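Local coordinates for protein guanidinopropionase (Pseudomonas aeruginosa, PDB 3NIQ) that hydrolyses 3-guanidinopropanoate to beta-alanine and urea, using two manganese ions in each subunit of a homohexamer of the arginase family, at residues Ala78-Leu82 / Val83-Asp87; Met302-Glu305 / Leu306-Leu309. All coordinates share one frame; numbering follows the deposited sequence.

Contact 1. Residues Ala78-Leu82 / Val83-Asp87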
loop_
_atom_site.group_PDB
_atom_site.type_symbol
_atom_site.label_atom_id
_atom_site.label_comp_id
_atom_site.label_asym_id
_atom_site.label_seq_id
_atom_site.Cartn_x
_atom_site.Cartn_y
_atom_site.Cartn_z
ATOM N N ALA A 78 5.286 -35.533 9.290
ATOM C CA ALA A 78 6.446 -34.721 9.597
ATOM C C ALA A 78 7.417 -34.956 8.434
ATOM O O ALA A 78 8.232 -35.881 8.482
ATOM C CB ALA A 78 7.058 -35.156 10.939
ATOM N N PRO A 79 7.307 -34.129 7.367
ATOM C CA PRO A 79 7.985 -34.396 6.093
ATOM C C PRO A 79 9.501 -34.566 6.208
ATOM O O PRO A 79 10.075 -35.438 5.547
ATOM C CB PRO A 79 7.645 -33.167 5.237
ATOM C CG PRO A 79 7.258 -32.106 6.202
ATOM C CD PRO A 79 6.589 -32.841 7.342
ATOM N N TYR A 80 10.134 -33.739 7.026
ATOM C CA TYR A 80 11.580 -33.734 7.118
ATOM C C TYR A 80 12.123 -34.954 7.855
ATOM O O TYR A 80 13.281 -35.300 7.654
ATOM C CB TYR A 80 12.073 -32.434 7.751
ATOM C CG TYR A 80 11.334 -31.237 7.202
ATOM C CD1 TYR A 80 11.421 -30.894 5.843
ATOM C CD2 TYR A 80 10.528 -30.463 8.028
ATOM C CE1 TYR A 80 10.716 -29.791 5.341
ATOM C CE2 TYR A 80 9.824 -29.385 7.535
ATOM C CZ TYR A 80 9.917 -29.055 6.195
ATOM O OH TYR A 80 9.208 -27.985 5.718
ATOM N N ASP A 81 11.299 -35.574 8.707
ATOM C CA ASP A 81 11.661 -36.847 9.354
ATOM C C ASP A 81 11.438 -38.005 8.402
ATOM O O ASP A 81 12.270 -38.910 8.332
ATOM C CB ASP A 81 10.883 -37.089 10.658
ATOM C CG ASP A 81 11.286 -36.128 11.773
ATOM O OD1 ASP A 81 12.432 -35.646 11.775
ATOM O OD2 ASP A 81 10.446 -35.856 12.649
ATOM N N LEU A 82 10.342 -37.947 7.642
ATOM C CA LEU A 82 10.029 -38.986 6.664
ATOM C C LEU A 82 11.097 -39.144 5.592
ATOM O O LEU A 82 11.512 -40.260 5.303
ATOM C CB LEU A 82 8.677 -38.739 5.986
ATOM C CG LEU A 82 7.437 -39.208 6.705
ATOM C CD1 LEU A 82 6.259 -39.144 5.725
ATOM C CD2 LEU A 82 7.657 -40.648 7.224
ATOM N N VAL A 83 11.534 -38.035 4.999
ATOM C CA VAL A 83 12.481 -38.089 3.868
ATOM C C VAL A 83 13.427 -36.900 3.899
ATOM O O VAL A 83 13.266 -35.994 4.728
ATOM C CB VAL A 83 11.743 -38.105 2.490
ATOM C CG1 VAL A 83 10.693 -39.208 2.451
ATOM C CG2 VAL A 83 11.094 -36.743 2.202
ATOM N N ARG A 84 14.415 -36.905 3.009
ATOM C CA ARG A 84 15.351 -35.799 2.899
ATOM C C ARG A 84 14.811 -34.695 1.984
ATOM O O ARG A 84 14.589 -34.913 0.778
ATOM C CB ARG A 84 16.698 -36.297 2.389
ATOM C CG ARG A 84 17.340 -37.378 3.286
ATOM C CD ARG A 84 18.609 -37.938 2.638
ATOM N NE ARG A 84 19.501 -36.840 2.260
ATOM C CZ ARG A 84 20.430 -36.302 3.052
ATOM N NH1 ARG A 84 20.622 -36.776 4.283
ATOM N NH2 ARG A 84 21.185 -35.300 2.596
ATOM N N VAL A 85 14.617 -33.517 2.575
ATOM C CA VAL A 85 14.076 -32.334 1.892
ATOM C C VAL A 85 15.103 -31.211 1.946
ATOM O O VAL A 85 15.796 -31.019 2.960
ATOM C CB VAL A 85 12.751 -31.850 2.545
ATOM C CG1 VAL A 85 12.030 -30.824 1.641
ATOM C CG2 VAL A 85 11.822 -33.030 2.804
ATOM N N GLY A 86 15.216 -30.467 0.853
ATOM C CA GLY A 86 16.169 -29.366 0.808
ATOM C C GLY A 86 15.797 -28.292 -0.186
ATOM O O GLY A 86 14.960 -28.516 -1.067
ATOM N N ASP A 87 16.413 -27.121 -0.035
ATOM C CA ASP A 87 16.238 -26.016 -0.985
ATOM C C ASP A 87 17.284 -26.203 -2.066
ATOM O O ASP A 87 18.477 -26.016 -1.841
ATOM C CB ASP A 87 16.366 -24.639 -0.288
ATOM C CG ASP A 87 16.025 -23.463 -1.214
ATOM O OD1 ASP A 87 16.249 -23.573 -2.429
ATOM O OD2 ASP A 87 15.542 -22.415 -0.725
#

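Contact 2. Residues Met302-Glu305 / Leu306-Leu309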
loop_
_atom_site.group_PDB
_atom_site.type_symbol
_atom_site.label_atom_id
_atom_site.label_comp_id
_atom_site.label_asym_id
_atom_site.label_seq_id
_atom_site.Cartn_x
_atom_site.Cartn_y
_atom_site.Cartn_z
ATOM N N MET A 302 0.472 -23.728 0.779
ATOM C CA MET A 302 0.128 -24.806 -0.161
ATOM C C MET A 302 1.375 -25.650 -0.499
ATOM O O MET A 302 1.300 -26.877 -0.609
ATOM C CB MET A 302 -0.527 -24.230 -1.414
ATOM C CG MET A 302 -1.815 -23.442 -1.128
ATOM S SD MET A 302 -3.036 -24.414 -0.204
ATOM C CE MET A 302 -3.125 -25.916 -1.186
ATOM N N MET A 303 2.525 -24.998 -0.592
ATOM C CA MET A 303 3.778 -25.708 -0.813
ATOM C C MET A 303 3.987 -26.732 0.309
ATOM O O MET A 303 4.273 -27.910 0.050
ATOM C CB MET A 303 4.945 -24.715 -0.827
ATOM C CG MET A 303 6.298 -25.353 -1.208
ATOM S SD MET A 303 7.623 -24.156 -1.298
ATOM C CE MET A 303 8.821 -25.086 -2.265
ATOM N N PHE A 304 3.830 -26.281 1.556
ATOM C CA PHE A 304 3.917 -27.201 2.691
ATOM C C PHE A 304 2.863 -28.315 2.633
ATOM O O PHE A 304 3.182 -29.476 2.906
ATOM C CB PHE A 304 3.818 -26.454 4.020
ATOM C CG PHE A 304 4.012 -27.348 5.216
ATOM C CD1 PHE A 304 5.280 -27.792 5.569
ATOM C CD2 PHE A 304 2.928 -27.766 5.973
ATOM C CE1 PHE A 304 5.471 -28.639 6.648
ATOM C CE2 PHE A 304 3.126 -28.624 7.089
ATOM C CZ PHE A 304 4.385 -29.037 7.411
ATOM N N GLU A 305 1.612 -27.977 2.307
ATOM C CA GLU A 305 0.561 -29.002 2.224
ATOM C C GLU A 305 0.998 -30.093 1.228
ATOM O O GLU A 305 0.866 -31.280 1.500
ATOM C CB GLU A 305 -0.779 -28.424 1.758
ATOM C CG GLU A 305 -1.366 -27.311 2.624
ATOM C CD GLU A 305 -2.064 -27.846 3.856
ATOM O OE1 GLU A 305 -2.373 -29.061 3.894
ATOM O OE2 GLU A 305 -2.291 -27.050 4.788
ATOM N N LEU A 306 1.511 -29.657 0.081
ATOM C CA LEU A 306 1.968 -30.554 -0.989
ATOM C C LEU A 306 3.221 -31.335 -0.607
ATOM O O LEU A 306 3.365 -32.507 -0.983
ATOM C CB LEU A 306 2.246 -29.760 -2.264
ATOM C CG LEU A 306 1.027 -29.204 -2.981
ATOM C CD1 LEU A 306 1.478 -28.156 -4.007
ATOM C CD2 LEU A 306 0.204 -30.306 -3.633
ATOM N N LEU A 307 4.124 -30.683 0.137
ATOM C CA LEU A 307 5.349 -31.322 0.596
ATOM C C LEU A 307 5.024 -32.555 1.437
ATOM O O LEU A 307 5.654 -33.599 1.304
ATOM C CB LEU A 307 6.208 -30.344 1.415
ATOM C CG LEU A 307 7.358 -30.925 2.248
ATOM C CD1 LEU A 307 8.345 -31.715 1.377
ATOM C CD2 LEU A 307 8.108 -29.823 2.995
ATOM N N CYS A 308 4.042 -32.421 2.309
ATOM C CA CYS A 308 3.687 -33.521 3.190
ATOM C C CYS A 308 3.283 -34.738 2.376
ATOM O O CYS A 308 3.636 -35.864 2.722
ATOM C CB CYS A 308 2.580 -33.111 4.160
ATOM S SG CYS A 308 3.168 -31.906 5.399
ATOM N N LEU A 309 2.553 -34.512 1.292
ATOM C CA LEU A 309 2.101 -35.618 0.450
ATOM C C LEU A 309 3.213 -36.195 -0.404
ATOM O O LEU A 309 3.296 -37.411 -0.575
ATOM C CB LEU A 309 0.924 -35.194 -0.419
ATOM C CG LEU A 309 -0.278 -34.596 0.305
ATOM C CD1 LEU A 309 -1.409 -34.356 -0.681
ATOM C CD2 LEU A 309 -0.735 -35.512 1.456
#

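Contact 1. Residues Ala78-Leu82 / Val83-Asp87
The single-turn helix 79-82 runs directly into strand 85-90, an outermost strand of the parallel sheet in this arginase-family chain, and the contact lies where Y80 meets V85 across that junction. A78 occupies the N-cap position, its O accepting the backbone N of L82 at 3.1 Å. The turn is closed at its far end by V83, whose N donates to the carbonyl O of P79 at 3.0 Å in a fairly straight bond (N-H...O 161°). V83 itself has already left helical backbone angles, and from this residue the chain extends into the strand.

Beyond the backbone bond, the aromatic ring bridges helix and strand. With CG anti to its own carbonyl carbon (chi1 -43°), Y80 swings its ring toward V85, although its CB starts off away from the strand. The ring offers an edge to V85: CD1 lies 3.7 Å from V85 CB, which sits in the ring plane, and is equally close to V85 CG2, while CE1 reaches V85 CG1 at 4.1 Å. One ring face is covered by the preceding proline, P79 CG standing 3.9 Å above the plane over the ring centre. Within this junction the ring thus has a proline on one face and a branched valine at an edge.

Around this junction, V83 and V85 pack on strand 37-42 through V37 and L39, and R84 and G86 pair with it by backbone hydrogen bonds. P79, Y80 and V85 all rest on L307 of helix 294-317.

Contact 2. Residues Met302-Glu305 / Leu306-Leu309
F304 and C308, one turn apart on the long helix 294-317, meet through a sulfur-aromatic contact. The thiol stands over one face of the phenyl ring, with SG 4.0 Å from the ring centroid and 24° off the ring normal. It is shifted toward the rim and comes nearest to CE2 and CZ of F304, each 3.7 Å from SG. Different first torsions bring the two groups together: the phenylalanine has CG anti to its backbone N (chi1 -175°), whereas the cysteine has SG anti to its carbonyl carbon (chi1 -70°), which directs the sulfur toward F304, on the preceding turn.

L307 approaches the same ring obliquely, its CD2 lying 4.3 Å from F304 CD1, a looser apolar contact than that of the sulfur. The helical backbone sets the spacing: C308 N donates to F304 O at 3.1 Å, L307 N to M303 O at 2.8 Å and L306 N to M302 O at 2.9 Å. L306 also lays its CG 3.3 Å from M302 O.

E305 has its carboxylate held by R270, H72 and Q266, its OE1 forming the salt bridge to R270. M302, E305 and L306 pack on helix 262-270, while M303, L306 and L307 face strand 118-123. F304 and L307 lie against helix 79-82, and F304 also touches S191 of a neighbouring subunit.

Contact 1 comes first along the chain and is complete well before contact 2 begins, yet their centres lie only 11 Å apart. They touch directly: L307 CG packs 3.7 Å from P79 CB, L307 CD1 reaches V85 CG1 at 3.8 Å, and the hydroxyl end of Y80 lies beside both L307 and F304. Helix 294-317 thereby packs against the junction between helix 79-82 and edge strand 85-90, while its M303, L306 and L307 face the more central strand 118-123. This last long helix thus packs against both the margin of the sheet and a strand further in. The manganese site is more remote, one bound manganese ion lying about 13 Å from the L306 side chain.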